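Trehalose operon transcriptional repressor (Bacillus subtilis, PDB 2OGG) represses the trePA operon as a DNA-binding regulator that can bind trehalose-6-phosphate, and is represented here by its UTRA effector-binding domain. Local coordinates at residues R30-L33 with D34-I37; L66-E69 with I70-S74. All coordinates share one frame; numbering follows the deposited sequence.

Interaction 1. Residues R30-L33 with D34-I37; sequences RANL and DDDI. With SO4 (sulfate ion), chain D.
The side chain of D35 reaches back across a type I beta turn and takes the backbone N-H of N32, the residue that opens the turn. D35 OD2 lies 2.8 Å from N32 N in a nearly straight bond (162°), and the donor comes to the anti side of this oxygen, somewhat out of the carboxylate plane. In the other direction D35 N donates to N32 O over 3.3 Å, from above the carbonyl plane and so away from its lone pairs. The two residues therefore clasp each other through side chain and main chain. With chi1 at -81°, CG of D35 stands anti to its own carbonyl carbon, which swings the carboxylate toward N32. The amide plane of N32 is nearly parallel to that of the carboxylate (17°), though the side chains pass at a slant, and N32 CB approaches OD2 to 3.6 Å. Next to this polar pair A31 CB meets CD1 of I37 at 4.2 Å, an apolar touch. The backbone N of D36 gives a straight 2.7 Å bond to O1 of a sulfate ion, probably from the crystallisation liquor. O3 of the same ion lies 3.3 Å from D36 OD2, two anionic groups whose repulsion, if both are charged, that bond probably offsets in part. The whole turn joins helix 23-29, whose helical path is left at R30 with positive phi, to strand 37-46. F59 of strand 49-59 lies against A31, D35 and I37, K61 forms a weak, long ion pair with D35 OD1, L33 rests on Q26 of the helix, and backbone bonds from I37 to E19 and from D36 to R60 tie the loop's exit to its neighbours.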
# COMPACT_ATOMS: atom_id res chain seq x y z
N ARG A 30 19.36 10.70 -10.29
CA ARG A 30 19.99 11.79 -9.56
C ARG A 30 21.45 11.51 -9.23
O ARG A 30 21.87 11.64 -8.08
CB ARG A 30 19.21 12.13 -8.30
CG ARG A 30 17.98 13.00 -8.52
CD ARG A 30 17.03 12.84 -7.33
NE ARG A 30 15.75 13.51 -7.54
CZ ARG A 30 14.63 13.22 -6.88
NH1 ARG A 30 14.62 12.26 -5.96
NH2 ARG A 30 13.51 13.87 -7.16
N ALA A 31 22.21 11.08 -10.23
CA ALA A 31 23.64 10.78 -10.08
C ALA A 31 24.51 11.88 -10.69
O ALA A 31 24.16 12.43 -11.74
CB ALA A 31 23.95 9.45 -10.77
N ASN A 32 25.72 12.05 -10.14
CA ASN A 32 26.74 12.96 -10.70
C ASN A 32 27.67 12.29 -11.72
O ASN A 32 27.76 11.04 -11.82
CB ASN A 32 27.65 13.51 -9.59
CG ASN A 32 26.90 14.10 -8.42
OD1 ASN A 32 25.91 14.82 -8.60
ND2 ASN A 32 27.45 13.93 -7.23
N LEU A 33 28.49 13.14 -12.33
CA LEU A 33 29.63 12.73 -13.12
C LEU A 33 30.53 11.66 -12.51
O LEU A 33 30.89 10.68 -13.16
CB LEU A 33 29.25 12.47 -14.57
CG LEU A 33 30.27 12.83 -15.64
CD1 LEU A 33 29.93 12.04 -16.90
CD2 LEU A 33 30.22 14.34 -15.91
N ASP A 34 30.83 11.81 -11.23
CA ASP A 34 31.83 10.96 -10.60
C ASP A 34 31.19 9.90 -9.71
O ASP A 34 31.63 9.67 -8.58
CB ASP A 34 32.79 11.83 -9.79
CG ASP A 34 32.10 13.03 -9.14
OD1 ASP A 34 31.99 13.04 -7.90
OD2 ASP A 34 31.60 13.91 -9.89
N ASP A 35 30.05 9.39 -10.16
CA ASP A 35 29.38 8.30 -9.49
C ASP A 35 29.48 7.11 -10.43
O ASP A 35 29.30 7.26 -11.63
CB ASP A 35 27.90 8.63 -9.28
CG ASP A 35 27.66 9.52 -8.07
OD1 ASP A 35 28.31 9.30 -7.01
OD2 ASP A 35 26.73 10.36 -8.15
N ASP A 36 29.87 5.96 -9.90
CA ASP A 36 29.96 4.76 -10.72
C ASP A 36 28.62 4.05 -10.68
O ASP A 36 28.11 3.72 -9.60
CB ASP A 36 31.10 3.86 -10.23
CG ASP A 36 32.46 4.29 -10.79
OD1 ASP A 36 32.48 5.05 -11.79
OD2 ASP A 36 33.50 3.78 -10.30
N ILE A 37 28.05 3.83 -11.85
CA ILE A 37 26.70 3.30 -11.96
C ILE A 37 26.76 1.99 -12.72
O ILE A 37 27.43 1.89 -13.73
CB ILE A 37 25.80 4.29 -12.77
CG1 ILE A 37 25.64 5.61 -12.03
CG2 ILE A 37 24.43 3.68 -13.04
CD1 ILE A 37 25.04 5.44 -10.66
S SO4 D . 31.77 5.60 -6.74
O1 SO4 D . 30.45 5.93 -7.30
O2 SO4 D . 31.64 5.51 -5.28
O3 SO4 D . 32.25 4.30 -7.25
O4 SO4 D . 32.71 6.65 -7.13

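Interaction 2. Residues L66-E69 with I70-S74. With SO4 (sulfate ion), chain C.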
# COMPACT_ATOMS: atom_id res chain seq x y z
N LEU A 66 28.99 -7.30 -8.58
CA LEU A 66 27.92 -7.80 -9.41
C LEU A 66 28.51 -8.70 -10.49
O LEU A 66 29.69 -8.56 -10.85
CB LEU A 66 27.16 -6.63 -10.01
CG LEU A 66 25.84 -6.93 -10.72
CD1 LEU A 66 24.77 -7.32 -9.71
CD2 LEU A 66 25.40 -5.70 -11.55
N THR A 67 27.70 -9.60 -11.02
CA THR A 67 28.15 -10.46 -12.08
C THR A 67 27.09 -10.68 -13.17
O THR A 67 25.89 -10.53 -12.93
CB THR A 67 28.57 -11.81 -11.52
OG1 THR A 67 27.40 -12.54 -11.14
CG2 THR A 67 29.49 -11.60 -10.32
N LYS A 68 27.54 -11.10 -14.36
CA LYS A 68 26.59 -11.51 -15.41
C LYS A 68 25.62 -12.64 -14.97
O LYS A 68 24.47 -12.67 -15.42
CB LYS A 68 27.30 -11.89 -16.69
CG LYS A 68 26.44 -12.57 -17.76
CD LYS A 68 27.16 -12.52 -19.11
CE LYS A 68 26.64 -13.57 -20.07
NZ LYS A 68 27.00 -14.93 -19.63
N GLU A 69 26.03 -13.46 -14.00
CA GLU A 69 25.23 -14.60 -13.58
C GLU A 69 24.09 -14.16 -12.68
O GLU A 69 23.00 -14.73 -12.72
CB GLU A 69 26.09 -15.62 -12.85
CG GLU A 69 25.36 -16.90 -12.53
CD GLU A 69 26.31 -18.03 -12.16
OE1 GLU A 69 27.13 -18.45 -13.02
OE2 GLU A 69 26.23 -18.50 -11.00
N ILE A 70 24.32 -13.10 -11.91
CA ILE A 70 23.28 -12.54 -11.07
C ILE A 70 22.17 -11.86 -11.89
O ILE A 70 20.99 -12.11 -11.63
CB ILE A 70 23.89 -11.60 -10.01
CG1 ILE A 70 24.55 -12.45 -8.90
CG2 ILE A 70 22.83 -10.72 -9.38
CD1 ILE A 70 25.43 -11.66 -7.94
N CYS A 71 22.54 -11.31 -13.04
CA CYS A 71 21.60 -10.67 -13.94
C CYS A 71 20.76 -11.66 -14.73
O CYS A 71 19.65 -11.34 -15.17
CB CYS A 71 22.34 -9.77 -14.92
SG CYS A 71 23.33 -8.52 -14.09
N GLU A 72 21.31 -12.85 -14.96
CA GLU A 72 20.56 -13.88 -15.63
C GLU A 72 19.60 -14.55 -14.66
O GLU A 72 18.70 -15.27 -15.04
CB GLU A 72 21.51 -14.89 -16.26
CG GLU A 72 22.47 -14.23 -17.23
CD GLU A 72 23.45 -15.20 -17.86
OE1 GLU A 72 24.01 -16.04 -17.12
OE2 GLU A 72 23.72 -15.05 -19.08
N ASN A 73 19.75 -14.20 -13.39
CA ASN A 73 18.88 -14.71 -12.35
C ASN A 73 17.98 -13.58 -11.83
O ASN A 73 17.26 -12.97 -12.61
CB ASN A 73 19.70 -15.46 -11.30
CG ASN A 73 20.27 -16.79 -11.84
OD1 ASN A 73 19.53 -17.77 -12.01
ND2 ASN A 73 21.55 -16.80 -12.20
N SER A 74 18.14 -13.13 -10.60
CA SER A 74 17.31 -12.01 -10.17
C SER A 74 18.14 -10.90 -9.59
O SER A 74 18.92 -11.13 -8.66
CB SER A 74 16.27 -12.43 -9.15
OG SER A 74 15.73 -11.30 -8.49
S SO4 C . 14.85 -9.11 -11.54
O1 SO4 C . 14.72 -7.68 -11.30
O2 SO4 C . 14.73 -9.86 -10.31
O3 SO4 C . 13.79 -9.61 -12.39
O4 SO4 C . 16.16 -9.29 -12.13
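T67 caps the short helix 68-71: its OG1 accepts from I70 N at 3.2 Å and, weakly, from E69 N. Chi1 of 73° sets OG1 between the backbone N and the carbonyl carbon, facing the first turn, and CG1 of I70 packs against the same oxygen. Beside the cap L66 CD1 touches I70 CG2 at 3.9 Å. E72, its chain extended beyond CG, runs aslant K68. Its CB sits near the carbonyl oxygens of both K68 and E69; CG presses on K68 O at 3.1 Å, a tight approach; CD remains close to that oxygen; OE1 lies near K68 O and E69 CA; and OE2 meets K68 NZ at 3.3 Å in a weak salt bridge, reached by the lysine through a bend at its last torsion. One turn on, N73 ND2 donates to E69 O over 2.6 Å, tilted from the carbonyl plane, while N73 lies alongside E69. S74 then caps the next helix through E77 N, and its OG donates to O2 of a sulfate ion, probably also from the crystallisation liquor, at 2.5 Å. The backbone N atoms of I75 and Y76, with R42 and R44, complete this site. Hydroxyl, helix N-terminus and two arginines around one anion form a pocket suited to a phosphate, consistent with binding the phosphate of trehalose-6-phosphate.

How the interactions relate
Interaction 1 closes before interaction 2 opens along the chain, and strands 37-46 and 49-59 come between them. Their centres are 22 Å apart and their nearest atoms about 8 Å, yet both belong to the UTRA domain and border the same antiparallel sheet. Residues 30-37 deliver the chain from helix 23-29 into strand 37-46, beside the end of strand 11-19. Residues 66-74 lie further along, with L66 and C71 packed on F16 of strand 11-19 and on W38 and V40 of strand 37-46. The strand entered through interaction 1 thus also carries R42 and R44 to the sulfate site of interaction 2, linking the turn to an anion site consistent with holding the effector's phosphate.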